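Local coordinates for putative N-acetylmuramoyl-L-alanine amidase,autolysin cwp6 (Peptoclostridium difficile, PDB 5J72), which probably hydrolyses the amide link between N-acetylmuramoyl and L-alanine in peptidoglycan, using a zinc-dependent amidase domain, and carries CWB2 modules that anchor it to the cell wall, at residues A[289-301]-A[317-331]. Residues are numbered along the deposited sequence; the frame is centred on the assembly and turned at random.
With CA (calcium ion), chain D.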
loop_
_atom_site.group_PDB
_atom_site.type_symbol
_atom_site.label_atom_id
_atom_site.label_comp_id
_atom_site.label_asym_id
_atom_site.label_seq_id
_atom_site.Cartn_x
_atom_site.Cartn_y
_atom_site.Cartn_z
ATOM N N LEU A 289 -16.997 -6.241 -7.695
ATOM C CA LEU A 289 -17.347 -4.848 -7.811
ATOM C C LEU A 289 -18.889 -4.634 -7.662
ATOM O O LEU A 289 -19.690 -5.362 -8.243
ATOM C CB LEU A 289 -16.844 -4.292 -9.146
ATOM C CG LEU A 289 -15.318 -4.373 -9.275
ATOM C CD1 LEU A 289 -14.891 -3.723 -10.649
ATOM C CD2 LEU A 289 -14.645 -3.580 -8.091
ATOM N N ALA A 290 -19.262 -3.620 -6.924
ATOM C CA ALA A 290 -20.673 -3.380 -6.609
ATOM C C ALA A 290 -21.094 -1.935 -6.818
ATOM O O ALA A 290 -20.309 -1.043 -7.168
ATOM C CB ALA A 290 -20.891 -3.727 -5.139
ATOM N N ASN A 291 -22.435 -1.722 -6.624
ATOM C CA ASN A 291 -23.011 -0.390 -6.616
ATOM C C ASN A 291 -23.006 0.039 -5.144
ATOM O O ASN A 291 -22.735 -0.776 -4.262
ATOM C CB ASN A 291 -24.486 -0.430 -7.165
ATOM C CG ASN A 291 -24.473 -0.771 -8.625
ATOM O OD1 ASN A 291 -23.972 0.014 -9.399
ATOM N ND2 ASN A 291 -24.880 -1.950 -9.060
ATOM N N LYS A 292 -23.339 1.278 -4.856
ATOM C CA LYS A 292 -23.348 1.741 -3.479
ATOM C C LYS A 292 -24.238 0.927 -2.551
ATOM O O LYS A 292 -23.818 0.625 -1.433
ATOM C CB LYS A 292 -23.791 3.190 -3.444
ATOM C CG LYS A 292 -23.829 3.729 -2.026
ATOM C CD LYS A 292 -23.836 5.252 -2.049
ATOM C CE LYS A 292 -24.492 5.820 -0.837
ATOM N NZ LYS A 292 -24.997 7.195 -1.103
ATOM N N ASP A 293 -25.464 0.548 -2.973
ATOM C CA ASP A 293 -26.337 -0.202 -2.050
ATOM C C ASP A 293 -26.506 -1.651 -2.342
ATOM O O ASP A 293 -27.229 -2.321 -1.589
ATOM C CB ASP A 293 -27.752 0.412 -2.006
ATOM C CG ASP A 293 -27.727 1.892 -1.711
ATOM O OD1 ASP A 293 -27.079 2.289 -0.733
ATOM O OD2 ASP A 293 -28.353 2.653 -2.469
ATOM N N SER A 294 -25.894 -2.197 -3.376
ATOM C CA SER A 294 -26.104 -3.630 -3.581
ATOM C C SER A 294 -25.121 -4.142 -4.668
ATOM O O SER A 294 -24.584 -3.333 -5.450
ATOM C CB SER A 294 -27.528 -3.885 -4.097
ATOM O OG SER A 294 -27.635 -3.256 -5.377
ATOM N N VAL A 295 -24.908 -5.439 -4.707
ATOM C CA VAL A 295 -24.176 -5.960 -5.870
ATOM C C VAL A 295 -25.311 -6.217 -6.923
ATOM O O VAL A 295 -26.464 -6.403 -6.508
ATOM C CB VAL A 295 -23.440 -7.276 -5.542
ATOM C CG1 VAL A 295 -22.446 -7.034 -4.380
ATOM C CG2 VAL A 295 -24.437 -8.396 -5.165
ATOM N N PRO A 296 -25.050 -6.241 -8.240
ATOM C CA PRO A 296 -26.106 -6.501 -9.254
ATOM C C PRO A 296 -26.714 -7.864 -9.017
ATOM O O PRO A 296 -26.095 -8.744 -8.401
ATOM C CB PRO A 296 -25.331 -6.420 -10.585
ATOM C CG PRO A 296 -24.136 -5.504 -10.243
ATOM C CD PRO A 296 -23.750 -5.972 -8.871
ATOM N N GLN A 297 -27.929 -8.094 -9.553
ATOM C CA GLN A 297 -28.617 -9.350 -9.301
ATOM C C GLN A 297 -27.859 -10.575 -9.737
ATOM O O GLN A 297 -27.887 -11.594 -9.050
ATOM C CB GLN A 297 -30.011 -9.332 -10.036
ATOM C CG GLN A 297 -30.942 -10.532 -9.672
ATOM C CD GLN A 297 -31.313 -10.592 -8.183
ATOM O OE1 GLN A 297 -31.642 -9.582 -7.548
ATOM N NE2 GLN A 297 -31.243 -11.788 -7.582
ATOM N N GLY A 298 -27.213 -10.516 -10.922
ATOM C CA GLY A 298 -26.485 -11.683 -11.395
ATOM C C GLY A 298 -25.393 -12.064 -10.407
ATOM O O GLY A 298 -25.213 -13.246 -10.095
ATOM N N THR A 299 -24.665 -11.070 -9.918
ATOM C CA THR A 299 -23.602 -11.336 -8.908
ATOM C C THR A 299 -24.213 -11.923 -7.658
ATOM O O THR A 299 -23.770 -12.963 -7.140
ATOM C CB THR A 299 -22.912 -10.034 -8.628
ATOM O OG1 THR A 299 -22.411 -9.562 -9.888
ATOM C CG2 THR A 299 -21.748 -10.178 -7.645
ATOM N N TYR A 300 -25.288 -11.264 -7.174
ATOM C CA TYR A 300 -25.974 -11.756 -5.974
ATOM C C TYR A 300 -26.409 -13.200 -6.133
ATOM O O TYR A 300 -26.210 -14.015 -5.226
ATOM C CB TYR A 300 -27.177 -10.818 -5.646
ATOM C CG TYR A 300 -27.908 -11.277 -4.399
ATOM C CD1 TYR A 300 -27.427 -10.960 -3.134
ATOM C CD2 TYR A 300 -29.064 -12.053 -4.488
ATOM C CE1 TYR A 300 -28.084 -11.400 -1.974
ATOM C CE2 TYR A 300 -29.725 -12.507 -3.342
ATOM C CZ TYR A 300 -29.237 -12.173 -2.088
ATOM O OH TYR A 300 -29.919 -12.601 -0.962
ATOM N N ASN A 301 -26.997 -13.587 -7.305
ATOM C CA ASN A 301 -27.460 -14.983 -7.424
ATOM C C ASN A 301 -26.322 -15.961 -7.382
ATOM O O ASN A 301 -26.443 -17.020 -6.776
ATOM C CB ASN A 301 -28.303 -15.198 -8.757
ATOM C CG ASN A 301 -29.597 -14.383 -8.747
ATOM O OD1 ASN A 301 -30.177 -14.203 -7.669
ATOM N ND2 ASN A 301 -30.067 -13.775 -9.849
ATOM N N SER A 317 -18.800 4.797 3.762
ATOM C CA SER A 317 -20.271 4.804 3.701
ATOM C C SER A 317 -20.824 5.371 2.414
ATOM O O SER A 317 -21.874 4.933 1.944
ATOM C CB SER A 317 -20.819 5.659 4.855
ATOM O OG SER A 317 -20.636 4.832 5.983
ATOM N N GLN A 318 -20.143 6.336 1.859
ATOM C CA GLN A 318 -20.576 6.936 0.627
ATOM C C GLN A 318 -20.312 6.047 -0.563
ATOM O O GLN A 318 -20.891 6.297 -1.628
ATOM C CB GLN A 318 -19.850 8.263 0.371
ATOM C CG GLN A 318 -18.966 8.753 1.516
ATOM C CD GLN A 318 -17.746 7.868 1.776
ATOM O OE1 GLN A 318 -17.699 7.183 2.772
ATOM N NE2 GLN A 318 -16.745 7.859 0.886
ATOM N N SER A 319 -19.413 5.035 -0.435
ATOM C CA SER A 319 -19.139 4.141 -1.573
ATOM C C SER A 319 -19.861 2.850 -1.441
ATOM O O SER A 319 -20.272 2.298 -2.444
ATOM C CB SER A 319 -17.642 3.847 -1.668
ATOM O OG SER A 319 -16.970 5.047 -1.989
ATOM N N LEU A 320 -19.969 2.327 -0.184
ATOM C CA LEU A 320 -20.645 1.058 0.125
ATOM C C LEU A 320 -21.474 1.370 1.331
ATOM O O LEU A 320 -20.924 1.560 2.416
ATOM C CB LEU A 320 -19.590 -0.038 0.450
ATOM C CG LEU A 320 -18.702 -0.350 -0.786
ATOM C CD1 LEU A 320 -17.580 -1.313 -0.334
ATOM C CD2 LEU A 320 -19.586 -0.998 -1.930
ATOM N N SER A 321 -22.817 1.424 1.173
ATOM C CA SER A 321 -23.637 1.847 2.321
ATOM C C SER A 321 -23.998 0.649 3.198
ATOM O O SER A 321 -23.674 -0.494 2.867
ATOM C CB SER A 321 -24.930 2.465 1.775
ATOM O OG SER A 321 -25.749 1.405 1.295
ATOM N N SER A 322 -24.735 0.902 4.310
ATOM C CA SER A 322 -25.162 -0.180 5.185
ATOM C C SER A 322 -26.103 -1.126 4.441
ATOM O O SER A 322 -26.292 -2.260 4.873
ATOM C CB SER A 322 -25.874 0.393 6.418
ATOM O OG SER A 322 -26.940 1.209 5.964
ATOM N N LYS A 323 -26.689 -0.675 3.324
ATOM C CA LYS A 323 -27.609 -1.540 2.589
ATOM C C LYS A 323 -26.838 -2.694 1.911
ATOM O O LYS A 323 -27.308 -3.841 1.926
ATOM C CB LYS A 323 -28.359 -0.709 1.532
ATOM C CG LYS A 323 -29.588 0.034 2.125
ATOM C CD LYS A 323 -29.953 1.214 1.255
ATOM C CE LYS A 323 -31.024 2.086 1.885
ATOM N NZ LYS A 323 -30.808 3.527 1.568
ATOM N N ILE A 324 -25.633 -2.417 1.349
ATOM C CA ILE A 324 -24.931 -3.574 0.728
ATOM C C ILE A 324 -24.390 -4.466 1.830
ATOM O O ILE A 324 -24.349 -5.679 1.658
ATOM C CB ILE A 324 -23.865 -3.056 -0.264
ATOM C CG1 ILE A 324 -23.399 -4.256 -1.190
ATOM C CG2 ILE A 324 -22.719 -2.369 0.500
ATOM C CD1 ILE A 324 -22.374 -3.836 -2.189
ATOM N N ILE A 325 -23.978 -3.905 2.991
ATOM C CA ILE A 325 -23.519 -4.800 4.061
ATOM C C ILE A 325 -24.680 -5.719 4.522
ATOM O O ILE A 325 -24.496 -6.900 4.777
ATOM C CB ILE A 325 -22.931 -3.961 5.222
ATOM C CG1 ILE A 325 -21.656 -3.242 4.717
ATOM C CG2 ILE A 325 -22.642 -4.832 6.440
ATOM C CD1 ILE A 325 -20.845 -2.566 5.822
ATOM N N ASP A 326 -25.869 -5.165 4.627
ATOM C CA ASP A 326 -27.026 -5.949 5.004
ATOM C C ASP A 326 -27.274 -7.051 3.989
ATOM O O ASP A 326 -27.541 -8.186 4.384
ATOM C CB ASP A 326 -28.275 -5.065 5.001
ATOM C CG ASP A 326 -29.486 -5.932 5.300
ATOM O OD1 ASP A 326 -30.283 -6.207 4.355
ATOM O OD2 ASP A 326 -29.632 -6.356 6.462
ATOM N N GLN A 327 -27.228 -6.716 2.691
ATOM C CA GLN A 327 -27.451 -7.694 1.604
ATOM C C GLN A 327 -26.454 -8.840 1.681
ATOM O O GLN A 327 -26.849 -10.010 1.693
ATOM C CB GLN A 327 -27.272 -7.010 0.268
ATOM C CG GLN A 327 -27.526 -7.960 -0.902
ATOM C CD GLN A 327 -27.211 -7.290 -2.239
ATOM O OE1 GLN A 327 -26.165 -6.669 -2.413
ATOM N NE2 GLN A 327 -28.069 -7.455 -3.252
ATOM N N ILE A 328 -25.153 -8.492 1.780
ATOM C CA ILE A 328 -24.110 -9.513 1.767
ATOM C C ILE A 328 -23.970 -10.224 3.086
ATOM O O ILE A 328 -23.706 -11.439 3.132
ATOM C CB ILE A 328 -22.782 -8.849 1.312
ATOM C CG1 ILE A 328 -22.965 -8.265 -0.103
ATOM C CG2 ILE A 328 -21.637 -9.916 1.393
ATOM C CD1 ILE A 328 -23.429 -9.349 -1.138
ATOM N N SER A 329 -24.136 -9.493 4.196
ATOM C CA SER A 329 -24.088 -10.141 5.487
ATOM C C SER A 329 -25.080 -11.301 5.544
ATOM O O SER A 329 -24.827 -12.282 6.239
ATOM C CB SER A 329 -24.478 -9.145 6.591
ATOM O OG SER A 329 -24.261 -9.747 7.860
ATOM N N LYS A 330 -26.226 -11.176 4.869
ATOM C CA LYS A 330 -27.266 -12.241 4.888
ATOM C C LYS A 330 -26.840 -13.496 4.120
ATOM O O LYS A 330 -27.376 -14.589 4.384
ATOM C CB LYS A 330 -28.549 -11.678 4.292
ATOM C CG LYS A 330 -29.222 -10.760 5.287
ATOM C CD LYS A 330 -30.501 -10.163 4.771
ATOM C CE LYS A 330 -31.107 -9.399 5.923
ATOM N NZ LYS A 330 -31.912 -8.266 5.441
ATOM N N ILE A 331 -25.877 -13.368 3.188
ATOM C CA ILE A 331 -25.463 -14.567 2.429
ATOM C C ILE A 331 -23.999 -14.981 2.717
ATOM O O ILE A 331 -23.545 -15.943 2.125
ATOM C CB ILE A 331 -25.704 -14.420 0.892
ATOM C CG1 ILE A 331 -24.932 -13.186 0.316
ATOM C CG2 ILE A 331 -27.197 -14.310 0.638
ATOM C CD1 ILE A 331 -24.629 -13.307 -1.217
HETATM CA CA CA D . -24.850 -14.491 7.291
HETATM O O HOH W 1 -22.830 8.517 -2.377
HETATM O O HOH W 2 -29.366 -10.797 1.219
HETATM O O HOH W 3 -23.823 -14.385 9.213
#
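S321, the N-cap residue of helix 322-329, has its hydroxyl engaged twice: OG donates to D293 OD1 (2.6 Å), on the carboxylate's anti lone pair, and accepts the capping bond from K323 N (3.1 Å). A chi1 of 74° places OG between the backbone N and the carbonyl carbon, where it meets both partners. Beside it S321 N donates to K292 O (2.9 Å, N-H...O 172°), so backbone and side chain of one residue both tie the helix start to loop 291-296. K323 NZ stays 4.6 Å from D293 OD1, beyond a salt bridge, though its charge may still favour the carboxylate. In the four-stranded parallel sheet of this CWB2 module, order 2-1-3-4, the loop leads from outermost strand 287-290 into helix 297-306; the contact ties it to the turn and helix 322-329 between strands 308-314 and 334-341. Q327, extended from the helix, accepts a hydrogen bond from V295 N on OE1 (2.9 Å), in the carbonyl plane on a lone pair. The plane of its amide is turned 17° from that of the Y300 ring, which NE2 approaches obliquely, 3.6 Å from Y300 CD1. A water links Y300 OH to Q327 O, and I331 CG2 approaches the same hydroxyl. Among buried residues, I324 CD1 presses on A290 CB at 3.3 Å, tighter than usual for carbons, while the V295 side chain crosses that of I324 at about a right angle. Farther along, S329 O, a water and A332 O bind a calcium ion.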